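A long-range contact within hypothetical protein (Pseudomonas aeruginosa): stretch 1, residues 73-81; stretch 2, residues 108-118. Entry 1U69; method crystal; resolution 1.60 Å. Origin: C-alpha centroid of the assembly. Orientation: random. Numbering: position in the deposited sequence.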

# COMPACT_ATOMS: atom_id res chain seq x y z
N ARG A 73 22.48 15.44 8.78
CA ARG A 73 22.83 14.93 7.45
C ARG A 73 22.22 13.55 7.24
O ARG A 73 22.12 12.76 8.18
CB ARG A 73 24.35 14.83 7.31
CG ARG A 73 24.99 16.19 7.37
CD ARG A 73 26.49 16.24 7.12
NE ARG A 73 26.89 17.16 6.04
CZ ARG A 73 26.46 18.42 5.86
NH1 ARG A 73 25.58 19.02 6.68
NH2 ARG A 73 26.93 19.11 4.82
N HIS A 74 21.84 13.27 6.00
CA HIS A 74 21.28 11.96 5.63
C HIS A 74 22.36 10.88 5.53
O HIS A 74 23.54 11.16 5.34
CB HIS A 74 20.50 12.04 4.29
CG HIS A 74 19.24 12.83 4.40
ND1 HIS A 74 18.13 12.36 5.08
CD2 HIS A 74 18.92 14.08 4.00
CE1 HIS A 74 17.19 13.29 5.08
NE2 HIS A 74 17.65 14.34 4.44
N SER A 75 21.93 9.63 5.67
CA SER A 75 22.77 8.48 5.35
C SER A 75 21.94 7.28 4.96
O SER A 75 20.71 7.32 5.03
CB SER A 75 23.67 8.12 6.52
OG SER A 75 22.99 7.31 7.48
N GLU A 76 22.63 6.21 4.59
CA GLU A 76 22.00 4.99 4.09
C GLU A 76 21.19 4.26 5.15
O GLU A 76 20.55 3.27 4.84
CB GLU A 76 23.05 4.02 3.56
CG GLU A 76 23.61 4.43 2.20
CD GLU A 76 24.81 5.33 2.27
OE1 GLU A 76 25.11 5.92 3.33
OE2 GLU A 76 25.47 5.48 1.19
N ALA A 77 21.24 4.73 6.39
CA ALA A 77 20.36 4.20 7.44
C ALA A 77 18.89 4.26 7.01
O ALA A 77 18.10 3.38 7.37
CB ALA A 77 20.58 4.95 8.75
N PHE A 78 18.55 5.27 6.21
CA PHE A 78 17.22 5.36 5.58
C PHE A 78 17.37 5.38 4.08
O PHE A 78 18.25 6.06 3.55
CB PHE A 78 16.49 6.63 6.01
CG PHE A 78 15.33 6.97 5.12
CD1 PHE A 78 14.11 6.38 5.30
CD2 PHE A 78 15.48 7.87 4.08
CE1 PHE A 78 13.04 6.70 4.46
CE2 PHE A 78 14.44 8.16 3.23
CZ PHE A 78 13.22 7.59 3.42
N SER A 79 16.47 4.68 3.39
CA SER A 79 16.35 4.81 1.95
C SER A 79 14.92 4.49 1.49
O SER A 79 14.18 3.79 2.16
CB SER A 79 17.33 3.88 1.21
OG SER A 79 17.14 2.53 1.58
N PHE A 80 14.55 5.05 0.34
CA PHE A 80 13.34 4.65 -0.38
C PHE A 80 13.76 3.53 -1.32
O PHE A 80 14.71 3.69 -2.05
CB PHE A 80 12.80 5.79 -1.24
CG PHE A 80 12.13 6.90 -0.49
CD1 PHE A 80 10.90 6.71 0.13
CD2 PHE A 80 12.68 8.18 -0.50
CE1 PHE A 80 10.27 7.76 0.78
CE2 PHE A 80 12.04 9.24 0.15
CZ PHE A 80 10.85 9.03 0.78
N GLN A 81 13.06 2.40 -1.31
CA GLN A 81 13.28 1.36 -2.31
C GLN A 81 12.11 1.35 -3.29
O GLN A 81 10.99 1.08 -2.95
CB GLN A 81 13.43 -0.01 -1.66
CG GLN A 81 13.75 -1.10 -2.66
CD GLN A 81 13.99 -2.44 -2.01
OE1 GLN A 81 15.12 -2.76 -1.61
NE2 GLN A 81 12.96 -3.23 -1.92
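Stretch 2 (108-118) GWCRDKWGISW

How does the backbone of stretch 2 lie on stretch 1? It forms a hairpin: strand 109-111 runs out, a type I turn from D112 to G115 reverses the chain, and strand 117-118 returns parallel to strand 78-81. F80 pairs with W118, their CA atoms 4.9 Å apart, and F80 N donates to S117 O at 3.2 Å. Just before this bond the strands stand farther apart, and a water spans the gap, donating to F78 O at 2.7 Å and accepting from S117 N at 2.9 Å. The turn is held from within by D112, whose chi1 of 70° (p) brings OD1 to W114 N (2.9 Å) and I116 N (3.0 Å). G115 closes it with phi/psi of 89/7, where a CB would jam against the preceding carbonyl oxygen.

What does H74 do beside the turn? Its CA-to-CB bond points toward stretch 2, and with chi1 at -70° (m) the ring lies against I116. I116 CG1 sits over one ring face, 3.4 Å from the centroid of the H74 ring and only 9° off its normal, a CH-pi contact. Two waters tie the backbones together here: one joins H74 N (3.0 Å) to W114 O (3.1 Å), the other H74 O (3.1 Å) to G115 O (3.1 Å).

Why does E76 bend as it does? Its CA-to-CB bond points sideways, and chi1 of -76° (m) with chi2 of 90° (p) lays the chain against three residues: E76 CG packs 3.6 Å from W109 CZ3 and 3.5 Å from S117 OG, while E76 OE2 forms a salt bridge with R111 NH1 at 3.2 Å. The R111 side chain also starts sideways, but its end comes nearer, presenting the edge of its guanidinium to the carboxylate. W109, m at chi1, also reaches S79, its CH2 3.5 Å from S79 OG.

How do the aromatic side chains meet on the F80 and W118 face of the sheet? Parallel pairing sets both residues on the same side, and both take m at chi1, F80 at -74° and W118 at -65°. The result is an offset stack: the F80 ring and the six-membered ring of W118 have centroids 4.5 Å apart and planes at 30°, with F80 CD2 3.4 Å from W118 CH2. The indole is anchored at its other end, where W118 NE1 donates to D112 OD2 at 3.0 Å. I116 CG2 adds looser apolar contacts, 4.1 Å from F78 CE2 and 4.4 Å from F80 CD2.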

# COMPACT_ATOMS: atom_id res chain seq x y z
N GLY A 108 22.00 -0.97 -7.02
CA GLY A 108 20.74 -0.25 -7.18
C GLY A 108 20.59 0.97 -6.28
O GLY A 108 19.66 1.75 -6.45
N TRP A 109 21.51 1.14 -5.34
CA TRP A 109 21.53 2.33 -4.49
C TRP A 109 22.13 3.53 -5.22
O TRP A 109 23.13 3.42 -5.93
CB TRP A 109 22.35 2.07 -3.23
CG TRP A 109 21.77 1.04 -2.27
CD1 TRP A 109 21.59 -0.30 -2.48
CD2 TRP A 109 21.35 1.30 -0.93
NE1 TRP A 109 21.06 -0.89 -1.35
CE2 TRP A 109 20.90 0.07 -0.39
CE3 TRP A 109 21.28 2.45 -0.13
CZ2 TRP A 109 20.41 -0.03 0.92
CZ3 TRP A 109 20.80 2.34 1.18
CH2 TRP A 109 20.37 1.11 1.68
N CYS A 110 21.53 4.69 -4.98
CA CYS A 110 22.04 5.97 -5.42
C CYS A 110 21.58 7.04 -4.42
O CYS A 110 20.93 6.73 -3.40
CB CYS A 110 21.56 6.26 -6.84
SG CYS A 110 19.76 6.33 -7.01
N ARG A 111 21.99 8.27 -4.65
CA ARG A 111 21.75 9.37 -3.74
C ARG A 111 21.30 10.59 -4.51
O ARG A 111 21.85 10.89 -5.57
CB ARG A 111 23.02 9.68 -2.95
CG ARG A 111 23.49 8.53 -2.12
CD ARG A 111 24.06 8.92 -0.78
NE ARG A 111 25.27 9.68 -0.95
CZ ARG A 111 26.50 9.24 -0.71
NH1 ARG A 111 26.72 8.01 -0.25
NH2 ARG A 111 27.53 10.05 -0.95
N ASP A 112 20.32 11.31 -3.98
CA ASP A 112 19.87 12.53 -4.64
C ASP A 112 20.68 13.76 -4.23
O ASP A 112 21.61 13.68 -3.41
CB ASP A 112 18.34 12.74 -4.52
CG ASP A 112 17.87 13.09 -3.11
OD1 ASP A 112 18.66 13.62 -2.30
OD2 ASP A 112 16.65 12.91 -2.79
N LYS A 113 20.32 14.89 -4.82
CA LYS A 113 21.00 16.16 -4.63
C LYS A 113 21.09 16.57 -3.17
O LYS A 113 22.02 17.27 -2.79
CB LYS A 113 20.24 17.23 -5.42
CG LYS A 113 20.78 18.64 -5.30
CD LYS A 113 20.17 19.55 -6.34
CE LYS A 113 20.77 20.94 -6.28
NZ LYS A 113 19.97 21.91 -7.06
N TRP A 114 20.11 16.14 -2.36
CA TRP A 114 19.97 16.56 -0.96
C TRP A 114 20.51 15.48 -0.03
O TRP A 114 20.42 15.60 1.19
CB TRP A 114 18.49 16.92 -0.69
CG TRP A 114 18.05 17.93 -1.70
CD1 TRP A 114 18.28 19.28 -1.65
CD2 TRP A 114 17.43 17.68 -2.96
NE1 TRP A 114 17.80 19.88 -2.79
CE2 TRP A 114 17.27 18.93 -3.61
CE3 TRP A 114 16.95 16.53 -3.60
CZ2 TRP A 114 16.68 19.05 -4.86
CZ3 TRP A 114 16.37 16.65 -4.84
CH2 TRP A 114 16.24 17.90 -5.46
N GLY A 115 21.12 14.46 -0.62
CA GLY A 115 21.80 13.42 0.12
C GLY A 115 20.96 12.24 0.54
O GLY A 115 21.46 11.38 1.26
N ILE A 116 19.70 12.19 0.08
CA ILE A 116 18.80 11.10 0.48
C ILE A 116 19.07 9.89 -0.39
O ILE A 116 19.27 10.02 -1.60
CB ILE A 116 17.34 11.58 0.36
CG1 ILE A 116 17.09 12.63 1.45
CG2 ILE A 116 16.37 10.41 0.46
CD1 ILE A 116 15.99 13.55 1.14
N SER A 117 19.08 8.72 0.22
CA SER A 117 19.35 7.47 -0.49
C SER A 117 18.09 6.90 -1.14
O SER A 117 17.03 6.80 -0.52
CB SER A 117 19.93 6.42 0.46
OG SER A 117 21.30 6.69 0.79
N TRP A 118 18.22 6.52 -2.41
CA TRP A 118 17.18 5.82 -3.15
C TRP A 118 17.76 4.50 -3.63
O TRP A 118 18.94 4.43 -3.94
CB TRP A 118 16.75 6.65 -4.37
CG TRP A 118 16.11 7.93 -4.01
CD1 TRP A 118 16.73 9.09 -3.64
CD2 TRP A 118 14.70 8.20 -3.96
NE1 TRP A 118 15.80 10.06 -3.37
CE2 TRP A 118 14.55 9.55 -3.56
CE3 TRP A 118 13.56 7.45 -4.22
CZ2 TRP A 118 13.30 10.15 -3.41
CZ3 TRP A 118 12.31 8.05 -4.06
CH2 TRP A 118 12.20 9.38 -3.65
O HOH W 1 22.19 15.24 3.75
O HOH W 2 24.16 12.20 2.47
O HOH W 3 19.06 8.62 3.15